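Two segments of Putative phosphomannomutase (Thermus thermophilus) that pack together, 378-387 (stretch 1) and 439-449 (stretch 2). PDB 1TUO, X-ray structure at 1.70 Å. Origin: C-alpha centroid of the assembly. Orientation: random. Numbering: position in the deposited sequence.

Stretch 1 (378-387) GLTHAYDRLD
Stretch 2, residues 439-449: VRIYVEAQSPE

The antiparallel strands that carry Tyr-383 to Leu-386 and Arg-440 to Glu-444 run at 169° with their axes 4.6 Å apart. Phi/psi values are extended, from -164/161 at Asp-384 to -126/128 at Leu-386 in the first, and close to -120/130 from Arg-440 to Glu-444. Tyr-383 faces Glu-444 and Arg-385 faces Tyr-442 in non-hydrogen-bonded pairs, with CA atoms 4.6 and 4.5 Å apart. Between them, hydrogen bonds run from Asp-384 N to Val-443 O (3.2 Å) and from Val-443 N to Asp-384 O (3.0 Å); Leu-386 N to Ile-441 O is 2.7 Å and Ile-441 N to Leu-386 O 2.6 Å.

Ala-382, Asp-384, Leu-386, Ile-441 and Val-443 share one face. Leu-386 (chi1 t, chi2 p) and Ile-441 (m, t), both apolar, bring their CB atoms within 4.4 Å. The small methyl of Ala-382 suits the turn into the helix, its CB lying 3.3 Å from Ser-447 C and 4.1 Å from Pro-448 CD. Asp-384, chi1 t, turns its carboxylate away from the partner strand, and its OD2 accepts a 2.7 Å hydrogen bond from Arg-385 N.

On the other face, Tyr-383 (chi1 t, chi2 -81°) reaches Tyr-442 (chi1 m, chi2 69°): CE2 is 4.2 Å from Tyr-442 CB, and OH 3.3 Å from CD2 at that ring's edge. Arg-385 (t, t, p, chi4 67°) packs its aliphatic CD 3.7 Å from Tyr-442 CE2. Its NE lies 3.0 Å from NH2 of Arg-440 (m, t, p, chi4 175°), two donors that cannot bond; nearby negative charge comes from Asp-387 (chi1 p), whose OD1 forms a salt bridge with Arg-385 NH1 at 3.2 Å.

Also on this face, Glu-444 (t, t, chi3 41°) is long enough, when extended, for OE2 to accept from His-381 ND1 (2.8 Å; chi1 t, chi2 84°). Beyond the strands, Gln-446, chi1 off-rotamer at -142° and chi2 p, curls back so that OE1 accepts from Thr-380 N at 2.8 Å.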

# COMPACT_ATOMS: atom_id res chain seq x y z
N GLY A 378 -10.66 16.87 -18.46
CA GLY A 378 -10.23 18.05 -19.20
C GLY A 378 -8.86 18.51 -18.73
O GLY A 378 -8.46 19.65 -18.98
N LEU A 379 -8.15 17.63 -18.03
CA LEU A 379 -6.83 17.96 -17.50
C LEU A 379 -5.77 16.97 -17.95
O LEU A 379 -6.06 15.80 -18.23
CB LEU A 379 -6.88 17.95 -15.97
CG LEU A 379 -7.85 18.91 -15.28
CD1 LEU A 379 -7.89 18.60 -13.79
CD2 LEU A 379 -7.40 20.35 -15.52
N THR A 380 -4.53 17.45 -18.03
CA THR A 380 -3.39 16.61 -18.39
C THR A 380 -2.62 16.41 -17.09
O THR A 380 -2.59 17.30 -16.24
CB THR A 380 -2.49 17.29 -19.44
OG1 THR A 380 -3.22 17.45 -20.67
CG2 THR A 380 -1.25 16.45 -19.70
N HIS A 381 -1.99 15.25 -16.94
CA HIS A 381 -1.26 14.93 -15.72
C HIS A 381 0.22 14.65 -15.87
O HIS A 381 0.64 13.93 -16.78
CB HIS A 381 -1.91 13.71 -15.05
CG HIS A 381 -1.11 13.13 -13.92
ND1 HIS A 381 -1.16 13.62 -12.64
CD2 HIS A 381 -0.22 12.11 -13.90
CE1 HIS A 381 -0.33 12.93 -11.87
NE2 HIS A 381 0.25 12.01 -12.62
N ALA A 382 1.01 15.21 -14.96
CA ALA A 382 2.45 15.01 -14.90
C ALA A 382 2.79 15.13 -13.42
O ALA A 382 2.20 15.95 -12.71
CB ALA A 382 3.19 16.07 -15.72
N TYR A 383 3.72 14.33 -12.94
CA TYR A 383 4.05 14.38 -11.52
C TYR A 383 5.44 13.89 -11.17
O TYR A 383 6.03 13.07 -11.88
CB TYR A 383 2.99 13.57 -10.76
CG TYR A 383 3.29 13.35 -9.30
CD1 TYR A 383 4.15 12.33 -8.89
CD2 TYR A 383 2.72 14.16 -8.32
CE1 TYR A 383 4.44 12.13 -7.56
CE2 TYR A 383 3.01 13.96 -6.97
CZ TYR A 383 3.87 12.94 -6.60
OH TYR A 383 4.19 12.74 -5.28
N ASP A 384 5.96 14.40 -10.06
CA ASP A 384 7.26 14.00 -9.55
C ASP A 384 7.41 14.46 -8.10
O ASP A 384 6.70 15.35 -7.65
CB ASP A 384 8.40 14.59 -10.38
CG ASP A 384 9.72 13.88 -10.15
OD1 ASP A 384 10.77 14.38 -10.61
OD2 ASP A 384 9.69 12.81 -9.51
N ARG A 385 8.35 13.84 -7.39
CA ARG A 385 8.60 14.19 -5.99
C ARG A 385 10.09 14.34 -5.74
O ARG A 385 10.90 13.57 -6.27
CB ARG A 385 8.01 13.11 -5.07
CG ARG A 385 8.46 13.22 -3.62
CD ARG A 385 7.67 12.28 -2.73
NE ARG A 385 7.69 10.90 -3.21
CZ ARG A 385 8.78 10.13 -3.24
NH1 ARG A 385 9.95 10.60 -2.81
NH2 ARG A 385 8.70 8.89 -3.70
N LEU A 386 10.45 15.33 -4.94
CA LEU A 386 11.85 15.59 -4.60
C LEU A 386 12.04 15.64 -3.08
O LEU A 386 11.33 16.36 -2.39
CB LEU A 386 12.31 16.92 -5.21
CG LEU A 386 13.71 17.39 -4.82
CD1 LEU A 386 14.74 16.36 -5.24
CD2 LEU A 386 14.00 18.74 -5.47
N ASP A 387 12.99 14.86 -2.58
CA ASP A 387 13.26 14.83 -1.15
C ASP A 387 14.75 14.69 -0.87
O ASP A 387 15.52 15.63 -1.08
CB ASP A 387 12.50 13.68 -0.49
CG ASP A 387 12.78 12.34 -1.14
OD1 ASP A 387 12.21 11.33 -0.68
OD2 ASP A 387 13.57 12.29 -2.11
N VAL A 439 12.99 17.58 3.84
CA VAL A 439 11.76 18.11 3.28
C VAL A 439 11.41 17.40 1.98
O VAL A 439 12.29 17.07 1.19
CB VAL A 439 11.88 19.62 3.00
CG1 VAL A 439 10.57 20.15 2.43
CG2 VAL A 439 12.23 20.36 4.28
N ARG A 440 10.13 17.15 1.77
CA ARG A 440 9.67 16.48 0.57
C ARG A 440 8.79 17.42 -0.25
O ARG A 440 7.86 18.03 0.26
CB ARG A 440 8.89 15.22 0.93
CG ARG A 440 9.67 14.26 1.81
CD ARG A 440 8.87 13.00 2.11
NE ARG A 440 8.56 12.25 0.90
CZ ARG A 440 7.95 11.06 0.89
NH1 ARG A 440 7.59 10.49 2.03
NH2 ARG A 440 7.71 10.45 -0.26
N ILE A 441 9.12 17.54 -1.54
CA ILE A 441 8.37 18.40 -2.43
C ILE A 441 7.63 17.55 -3.46
O ILE A 441 8.24 16.79 -4.21
CB ILE A 441 9.30 19.41 -3.14
CG1 ILE A 441 10.05 20.24 -2.10
CG2 ILE A 441 8.49 20.32 -4.05
CD1 ILE A 441 10.97 21.31 -2.68
N TYR A 442 6.30 17.68 -3.46
CA TYR A 442 5.45 16.95 -4.40
C TYR A 442 4.94 17.96 -5.41
O TYR A 442 4.46 19.03 -5.03
CB TYR A 442 4.24 16.34 -3.68
CG TYR A 442 4.55 15.58 -2.41
CD1 TYR A 442 4.99 16.25 -1.27
CD2 TYR A 442 4.36 14.20 -2.33
CE1 TYR A 442 5.23 15.56 -0.08
CE2 TYR A 442 4.59 13.51 -1.15
CZ TYR A 442 5.03 14.20 -0.03
OH TYR A 442 5.26 13.52 1.15
N VAL A 443 5.04 17.64 -6.69
CA VAL A 443 4.57 18.56 -7.72
C VAL A 443 3.73 17.90 -8.79
O VAL A 443 4.08 16.84 -9.31
CB VAL A 443 5.75 19.28 -8.43
CG1 VAL A 443 5.23 20.11 -9.60
CG2 VAL A 443 6.48 20.20 -7.45
N GLU A 444 2.59 18.52 -9.08
CA GLU A 444 1.72 18.07 -10.15
C GLU A 444 1.51 19.27 -11.06
O GLU A 444 1.25 20.38 -10.60
CB GLU A 444 0.36 17.60 -9.63
CG GLU A 444 -0.58 17.27 -10.78
CD GLU A 444 -1.84 16.55 -10.35
OE1 GLU A 444 -2.41 16.92 -9.30
OE2 GLU A 444 -2.26 15.62 -11.07
N ALA A 445 1.65 19.04 -12.36
CA ALA A 445 1.46 20.09 -13.35
C ALA A 445 1.00 19.47 -14.67
O ALA A 445 0.91 18.24 -14.78
CB ALA A 445 2.77 20.87 -13.55
N GLN A 446 0.74 20.31 -15.66
CA GLN A 446 0.25 19.84 -16.95
C GLN A 446 1.27 19.08 -17.81
O GLN A 446 0.88 18.29 -18.66
CB GLN A 446 -0.31 21.02 -17.75
CG GLN A 446 -1.55 20.68 -18.56
CD GLN A 446 -2.79 20.46 -17.69
OE1 GLN A 446 -3.87 20.18 -18.20
NE2 GLN A 446 -2.62 20.59 -16.38
N SER A 447 2.56 19.33 -17.59
CA SER A 447 3.58 18.65 -18.38
C SER A 447 4.78 18.27 -17.52
O SER A 447 4.98 18.84 -16.45
CB SER A 447 4.07 19.57 -19.51
OG SER A 447 4.74 20.69 -18.97
N PRO A 448 5.59 17.30 -17.98
CA PRO A 448 6.75 16.90 -17.19
C PRO A 448 7.76 18.05 -17.15
O PRO A 448 8.52 18.18 -16.20
CB PRO A 448 7.31 15.70 -17.95
CG PRO A 448 6.11 15.18 -18.71
CD PRO A 448 5.43 16.43 -19.16
N GLU A 449 7.77 18.87 -18.20
CA GLU A 449 8.70 19.99 -18.26
C GLU A 449 8.37 21.04 -17.22
O GLU A 449 9.27 21.58 -16.58
CB GLU A 449 8.69 20.64 -19.66
CG GLU A 449 9.34 19.76 -20.72
CD GLU A 449 8.56 18.50 -20.98
OE1 GLU A 449 9.20 17.45 -21.21
OE2 GLU A 449 7.31 18.55 -20.96